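Local coordinates for protein hemoglobin subunit beta (Isurus oxyrinchus, PDB 3MKB) that carries haem and, as a subunit of a shark haemoglobin tetramer, probably binds oxygen reversibly for transport in the blood, at residues K13-A18 / A60-V65; S99-L104 / V110-F115. All blocks are in the same frame, centred on the assembly; numbering follows the deposited sequence.

Both contacts are buried and apolar, and in each a single phenylalanine supplies most of what touches. Contact 1 brings together two helices far apart in sequence, 5-17 and 50-65, and its second helix also lines the haem pocket. Contact 2 is local: helix 93-108 meets the turn that leads into helix 114-132, farther from the centre of the chain, where hemoglobin subunit alpha packs against the turn. Their centres lie about 15 Å apart and they share no helix, yet they touch: Leu-61 CD1 meets Phe-100 CZ, and Thr-14 CG2 meets Leu-104 CD2. Chemistry follows place, since contact 1 faces haem through methyl groups, whereas the turn of contact 2 gives a backbone oxygen to the partner subunit.

Contact 1: K13-A18 / A60-V65; sequences KTFFSA and ALQDAV. With HEM (protoporphyrin IX containing Fe), chain F.
Phe-15 reaches from helix 5-17 to Leu-61, Gln-62 and Val-65 on helix 50-65, a helix-to-helix contact of the globin fold. One part of it is a CH-pi contact: Val-65 CG2 stands over one ring face, 3.7 Å from the centroid and 18° off the normal. That methyl lies anti to the carbonyl carbon of Val-65, while CG1 takes the place anti to the backbone N, so one arm of the beta-branched valine is left to lie against the ring face.

The other apolar contacts are oblique. Leu-61 CB lies 3.7 Å from Phe-15 CZ, and Gln-62 CG comes within 3.3 Å of Phe-15 CD2, so the glutamine packs through its aliphatic part. An alanine at Phe-15 would remove the ring and is likely to open a gap between the helices, leaving the Val-65 methyl without its aromatic face.

Toward haem, Ala-60 CB approaches the CMB methyl at 3.6 Å, a small residue suited to close passage, and Leu-61 CD2 is 4.0 Å from the same methyl. The axes of 13-17 and 60-65 come within 10.8 Å, their N-to-C directions 135° apart. From helix 114-132, Trp-120 also packs on Phe-15, Phe-123 on Val-65 and Val-127 on Leu-61.

Contact 2: S99-L104 / V110-F115; sequences SFIVEL and VAFTPF
Phe-112 packs on Ile-101 and Leu-104 from the centre of an inverse gamma turn, in the bend that joins two helices of the globin fold, 93-108 and 114-132. The turn is marked by a weak bond from Thr-113 N to Ala-111 O.

From CB, the Phe-112 side chain heads toward helix 93-108. CG lies roughly anti to the backbone N (chi1 -152°), which carries the ring away from the turn and onto the helix. Along one side of the ring, CD1 lies over the backbone end of Leu-104, 3.9 Å from its O, and the Leu-104 carbonyl carbon sits above the ring face, displaced toward the rim. The next atom, CE1, touches Leu-104 CB at 3.6 Å. Along the other side, CE2 meets Ile-101 CG2 at 3.7 Å. The leucine and isoleucine, about one helical turn apart, present aliphatic surface to a broad, flat ring.

Phe-117 meets the Phe-112 ring as well, their planes about 25° apart. Outward, Arg-31 of hemoglobin subunit alpha donates a hydrogen bond to Phe-112 O, so a residue whose ring is buried also ties the turn to the partner chain. Thr-113, next in sequence, is the N-cap of helix 114-132: its hydroxyl OG1 accepts a hydrogen bond from Val-116 N, and Pro-114, which has no backbone N-H to leave without a partner, begins the helix. At the tip of the phenylalanine, Ile-101 CG2 ends 3.6 Å from Phe-112 CZ, at the ring edge and near its plane.

Contact 1: K13-A18 / A60-V65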
loop_
_atom_site.group_PDB
_atom_site.type_symbol
_atom_site.label_atom_id
_atom_site.label_comp_id
_atom_site.label_asym_id
_atom_site.label_seq_id
_atom_site.Cartn_x
_atom_site.Cartn_y
_atom_site.Cartn_z
ATOM N N LYS B 13 -17.214 24.022 7.399
ATOM C CA LYS B 13 -16.731 25.258 8.083
ATOM C C LYS B 13 -15.299 25.586 7.683
ATOM O O LYS B 13 -14.915 26.749 7.601
ATOM C CB LYS B 13 -16.858 25.174 9.601
ATOM C CG LYS B 13 -18.360 25.052 10.162
ATOM C CD LYS B 13 -19.190 26.338 9.847
ATOM C CE LYS B 13 -20.619 26.321 10.475
ATOM N NZ LYS B 13 -20.647 25.762 11.917
ATOM N N THR B 14 -14.486 24.546 7.550
ATOM C CA THR B 14 -13.091 24.729 7.117
ATOM C C THR B 14 -13.020 25.388 5.717
ATOM O O THR B 14 -12.355 26.427 5.563
ATOM C CB THR B 14 -12.311 23.433 7.200
ATOM O OG1 THR B 14 -12.288 22.967 8.561
ATOM C CG2 THR B 14 -10.811 23.654 6.736
ATOM N N PHE B 15 -13.763 24.854 4.738
ATOM C CA PHE B 15 -13.796 25.444 3.401
ATOM C C PHE B 15 -14.439 26.841 3.363
ATOM O O PHE B 15 -14.118 27.662 2.519
ATOM C CB PHE B 15 -14.464 24.482 2.394
ATOM C CG PHE B 15 -13.478 23.486 1.797
ATOM C CD1 PHE B 15 -13.102 22.345 2.485
ATOM C CD2 PHE B 15 -12.840 23.780 0.599
ATOM C CE1 PHE B 15 -12.166 21.476 1.948
ATOM C CE2 PHE B 15 -11.905 22.956 0.071
ATOM C CZ PHE B 15 -11.560 21.786 0.764
ATOM N N PHE B 16 -15.362 27.086 4.275
ATOM C CA PHE B 16 -16.005 28.362 4.354
ATOM C C PHE B 16 -15.044 29.489 4.772
ATOM O O PHE B 16 -15.144 30.572 4.239
ATOM C CB PHE B 16 -17.177 28.287 5.352
ATOM C CG PHE B 16 -17.918 29.577 5.467
ATOM C CD1 PHE B 16 -18.654 30.053 4.388
ATOM C CD2 PHE B 16 -17.827 30.338 6.598
ATOM C CE1 PHE B 16 -19.306 31.194 4.475
ATOM C CE2 PHE B 16 -18.494 31.506 6.671
ATOM C CZ PHE B 16 -19.239 31.919 5.600
ATOM N N SER B 17 -14.145 29.254 5.757
ATOM C CA SER B 17 -13.394 30.368 6.393
ATOM C C SER B 17 -11.892 30.229 6.249
ATOM O O SER B 17 -11.191 31.223 6.371
ATOM C CB SER B 17 -13.632 30.438 7.922
ATOM O OG SER B 17 -14.997 30.709 8.256
ATOM N N ALA B 18 -11.404 29.007 6.049
ATOM C CA ALA B 18 -9.953 28.871 5.868
ATOM C C ALA B 18 -9.501 29.372 4.484
ATOM O O ALA B 18 -10.278 29.444 3.525
ATOM C CB ALA B 18 -9.486 27.472 6.139
ATOM N N ALA B 60 -12.202 22.049 -7.279
ATOM C CA ALA B 60 -12.773 20.679 -7.268
ATOM C C ALA B 60 -13.131 20.154 -5.856
ATOM O O ALA B 60 -14.171 19.554 -5.666
ATOM C CB ALA B 60 -11.887 19.694 -8.049
ATOM N N LEU B 61 -12.280 20.437 -4.870
ATOM C CA LEU B 61 -12.547 20.042 -3.483
ATOM C C LEU B 61 -13.830 20.720 -2.999
ATOM O O LEU B 61 -14.736 20.072 -2.454
ATOM C CB LEU B 61 -11.343 20.382 -2.606
ATOM C CG LEU B 61 -10.112 19.559 -2.947
ATOM C CD1 LEU B 61 -9.003 19.924 -2.016
ATOM C CD2 LEU B 61 -10.414 18.039 -2.918
ATOM N N GLN B 62 -13.939 22.023 -3.284
ATOM C CA GLN B 62 -15.140 22.756 -2.939
ATOM C C GLN B 62 -16.375 22.132 -3.618
ATOM O O GLN B 62 -17.442 22.028 -2.999
ATOM C CB GLN B 62 -14.967 24.249 -3.247
ATOM C CG GLN B 62 -14.153 25.034 -2.180
ATOM C CD GLN B 62 -14.858 26.336 -1.679
ATOM O OE1 GLN B 62 -14.277 27.126 -0.893
ATOM N NE2 GLN B 62 -16.108 26.551 -2.123
ATOM N N ASP B 63 -16.203 21.663 -4.862
ATOM C CA ASP B 63 -17.284 20.943 -5.583
ATOM C C ASP B 63 -17.716 19.666 -4.863
ATOM O O ASP B 63 -18.926 19.371 -4.760
ATOM C CB ASP B 63 -16.860 20.684 -7.054
ATOM C CG ASP B 63 -17.972 20.051 -7.919
ATOM O OD1 ASP B 63 -17.619 19.079 -8.638
ATOM O OD2 ASP B 63 -19.162 20.516 -7.927
ATOM N N ALA B 64 -16.736 18.931 -4.321
ATOM C CA ALA B 64 -17.008 17.748 -3.472
ATOM C C ALA B 64 -17.649 18.156 -2.163
ATOM O O ALA B 64 -18.542 17.481 -1.689
ATOM C CB ALA B 64 -15.711 16.914 -3.186
ATOM N N VAL B 65 -17.179 19.273 -1.598
ATOM C CA VAL B 65 -17.763 19.820 -0.386
ATOM C C VAL B 65 -19.240 20.124 -0.590
ATOM O O VAL B 65 -20.058 19.695 0.231
ATOM C CB VAL B 65 -17.027 21.062 0.161
ATOM C CG1 VAL B 65 -17.804 21.640 1.367
ATOM C CG2 VAL B 65 -15.575 20.714 0.518
HETATM C CHA HEM F . -5.896 19.348 -13.574
HETATM C CHB HEM F . -8.470 18.436 -9.598
HETATM C CHC HEM F . -4.913 15.589 -8.136
HETATM C CHD HEM F . -2.162 16.707 -12.014
HETATM C C1A HEM F . -6.897 19.251 -12.659
HETATM C C2A HEM F . -8.196 19.803 -12.847
HETATM C C3A HEM F . -8.892 19.571 -11.750
HETATM C C4A HEM F . -8.062 18.858 -10.846
HETATM C CMA HEM F . -10.357 19.993 -11.507
HETATM C CAA HEM F . -8.694 20.577 -14.091
HETATM C CBA HEM F . -9.155 19.610 -15.174
HETATM C CGA HEM F . -9.762 20.425 -16.305
HETATM O O1A HEM F . -10.935 20.862 -16.189
HETATM O O2A HEM F . -9.074 20.640 -17.318
HETATM C C1B HEM F . -7.759 17.593 -8.817
HETATM C C2B HEM F . -8.159 17.056 -7.519
HETATM C C3B HEM F . -7.140 16.268 -7.128
HETATM C C4B HEM F . -6.090 16.283 -8.155
HETATM C CMB HEM F . -9.473 17.321 -6.713
HETATM C CAB HEM F . -7.074 15.458 -5.824
HETATM C CBB HEM F . -6.798 14.155 -5.971
HETATM C C1C HEM F . -3.851 15.672 -9.041
HETATM C C2C HEM F . -2.536 15.090 -8.885
HETATM C C3C HEM F . -1.793 15.425 -9.929
HETATM C C4C HEM F . -2.598 16.202 -10.817
HETATM C CMC HEM F . -2.008 14.261 -7.713
HETATM C CAC HEM F . -0.327 15.010 -10.201
HETATM C CBC HEM F . 0.609 15.016 -9.221
HETATM C C1D HEM F . -2.876 17.579 -12.771
HETATM C C2D HEM F . -2.422 18.273 -13.962
HETATM C C3D HEM F . -3.615 19.093 -14.416
HETATM C C4D HEM F . -4.658 18.821 -13.469
HETATM C CMD HEM F . -1.032 18.212 -14.624
HETATM C CAD HEM F . -3.748 20.053 -15.624
HETATM C CBD HEM F . -3.179 21.414 -15.297
HETATM C CGD HEM F . -3.135 22.163 -16.639
HETATM O O1D HEM F . -3.886 23.164 -16.779
HETATM O O2D HEM F . -2.373 21.795 -17.602
HETATM N NA HEM F . -6.820 18.667 -11.407
HETATM N NB HEM F . -6.531 17.098 -9.165
HETATM N NC HEM F . -3.861 16.354 -10.249
HETATM N ND HEM F . -4.192 17.918 -12.536
HETATM FE FE HEM F . -5.345 17.381 -10.881
HETATM O O HOH W 1 -4.292 18.762 -9.526
#

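Contact 2: S99-L104 / V110-F115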
loop_
_atom_site.group_PDB
_atom_site.type_symbol
_atom_site.label_atom_id
_atom_site.label_comp_id
_atom_site.label_asym_id
_atom_site.label_seq_id
_atom_site.Cartn_x
_atom_site.Cartn_y
_atom_site.Cartn_z
ATOM N N SER B 99 -0.637 15.430 1.902
ATOM C CA SER B 99 0.050 16.691 2.138
ATOM C C SER B 99 -0.922 17.757 2.590
ATOM O O SER B 99 -0.563 18.613 3.319
ATOM C CB SER B 99 0.726 17.179 0.856
ATOM O OG SER B 99 1.575 16.196 0.324
ATOM N N PHE B 100 -2.156 17.690 2.100
ATOM C CA PHE B 100 -3.202 18.587 2.479
ATOM C C PHE B 100 -3.469 18.391 3.938
ATOM O O PHE B 100 -3.678 19.351 4.672
ATOM C CB PHE B 100 -4.511 18.249 1.740
ATOM C CG PHE B 100 -4.826 19.190 0.645
ATOM C CD1 PHE B 100 -5.557 20.333 0.908
ATOM C CD2 PHE B 100 -4.359 18.940 -0.661
ATOM C CE1 PHE B 100 -5.851 21.257 -0.090
ATOM C CE2 PHE B 100 -4.659 19.836 -1.696
ATOM C CZ PHE B 100 -5.409 21.006 -1.412
ATOM N N ILE B 101 -3.576 17.126 4.326
ATOM C CA ILE B 101 -3.804 16.793 5.747
ATOM C C ILE B 101 -2.679 17.368 6.604
ATOM O O ILE B 101 -2.940 17.918 7.661
ATOM C CB ILE B 101 -3.937 15.267 5.931
ATOM C CG1 ILE B 101 -5.309 14.848 5.386
ATOM C CG2 ILE B 101 -3.856 14.883 7.431
ATOM C CD1 ILE B 101 -5.450 13.433 5.128
ATOM N N VAL B 102 -1.421 17.236 6.149
ATOM C CA VAL B 102 -0.296 17.842 6.893
ATOM C C VAL B 102 -0.516 19.368 6.991
ATOM O O VAL B 102 -0.237 19.937 8.036
ATOM C CB VAL B 102 1.061 17.462 6.299
ATOM C CG1 VAL B 102 2.252 18.358 6.883
ATOM C CG2 VAL B 102 1.344 15.984 6.600
ATOM N N GLU B 103 -1.093 19.997 5.941
ATOM C CA GLU B 103 -1.262 21.452 5.970
ATOM C C GLU B 103 -2.444 21.838 6.871
ATOM O O GLU B 103 -2.395 22.828 7.556
ATOM C CB GLU B 103 -1.399 22.064 4.585
ATOM C CG GLU B 103 -0.080 22.134 3.767
ATOM C CD GLU B 103 1.044 22.856 4.488
ATOM O OE1 GLU B 103 2.225 22.533 4.152
ATOM O OE2 GLU B 103 0.772 23.768 5.325
ATOM N N LEU B 104 -3.491 21.036 6.847
ATOM C CA LEU B 104 -4.589 21.207 7.858
ATOM C C LEU B 104 -4.137 21.041 9.336
ATOM O O LEU B 104 -4.641 21.723 10.195
ATOM C CB LEU B 104 -5.720 20.237 7.516
ATOM C CG LEU B 104 -6.481 20.560 6.205
ATOM C CD1 LEU B 104 -7.274 19.294 5.721
ATOM C CD2 LEU B 104 -7.419 21.846 6.361
ATOM N N VAL B 110 -3.655 21.799 17.823
ATOM C CA VAL B 110 -4.298 20.798 18.690
ATOM C C VAL B 110 -5.784 20.551 18.408
ATOM O O VAL B 110 -6.393 19.623 18.972
ATOM C CB VAL B 110 -4.163 21.112 20.176
ATOM C CG1 VAL B 110 -2.654 21.048 20.614
ATOM C CG2 VAL B 110 -4.863 22.479 20.539
ATOM N N ALA B 111 -6.376 21.369 17.535
ATOM C CA ALA B 111 -7.783 21.151 17.139
ATOM C C ALA B 111 -7.830 20.003 16.149
ATOM O O ALA B 111 -8.883 19.332 15.989
ATOM C CB ALA B 111 -8.340 22.433 16.510
ATOM N N PHE B 112 -6.705 19.783 15.408
ATOM C CA PHE B 112 -6.575 18.636 14.537
ATOM C C PHE B 112 -6.401 17.337 15.364
ATOM O O PHE B 112 -5.390 16.654 15.257
ATOM C CB PHE B 112 -5.426 18.822 13.494
ATOM C CG PHE B 112 -5.629 18.073 12.203
ATOM C CD1 PHE B 112 -6.565 18.514 11.280
ATOM C CD2 PHE B 112 -4.810 16.980 11.863
ATOM C CE1 PHE B 112 -6.747 17.876 10.056
ATOM C CE2 PHE B 112 -4.952 16.341 10.673
ATOM C CZ PHE B 112 -5.942 16.783 9.739
ATOM N N THR B 113 -7.371 17.019 16.207
ATOM C CA THR B 113 -7.356 15.759 16.996
ATOM C C THR B 113 -7.303 14.489 16.126
ATOM O O THR B 113 -7.619 14.523 14.926
ATOM C CB THR B 113 -8.623 15.638 17.906
ATOM O OG1 THR B 113 -9.764 15.596 17.059
ATOM C CG2 THR B 113 -8.707 16.776 18.895
ATOM N N PRO B 114 -6.941 13.325 16.711
ATOM C CA PRO B 114 -6.959 12.124 15.877
ATOM C C PRO B 114 -8.335 11.925 15.280
ATOM O O PRO B 114 -8.523 11.429 14.165
ATOM C CB PRO B 114 -6.625 10.993 16.882
ATOM C CG PRO B 114 -5.714 11.666 17.887
ATOM C CD PRO B 114 -6.493 13.005 18.093
ATOM N N PHE B 115 -9.318 12.386 16.023
ATOM C CA PHE B 115 -10.681 12.194 15.570
ATOM C C PHE B 115 -11.008 13.092 14.349
ATOM O O PHE B 115 -11.649 12.679 13.372
ATOM C CB PHE B 115 -11.545 12.462 16.800
ATOM C CG PHE B 115 -12.980 12.339 16.549
ATOM C CD1 PHE B 115 -13.530 11.125 16.301
ATOM C CD2 PHE B 115 -13.785 13.428 16.598
ATOM C CE1 PHE B 115 -14.845 11.024 16.052
ATOM C CE2 PHE B 115 -15.085 13.283 16.351
ATOM C CZ PHE B 115 -15.589 12.081 16.079
#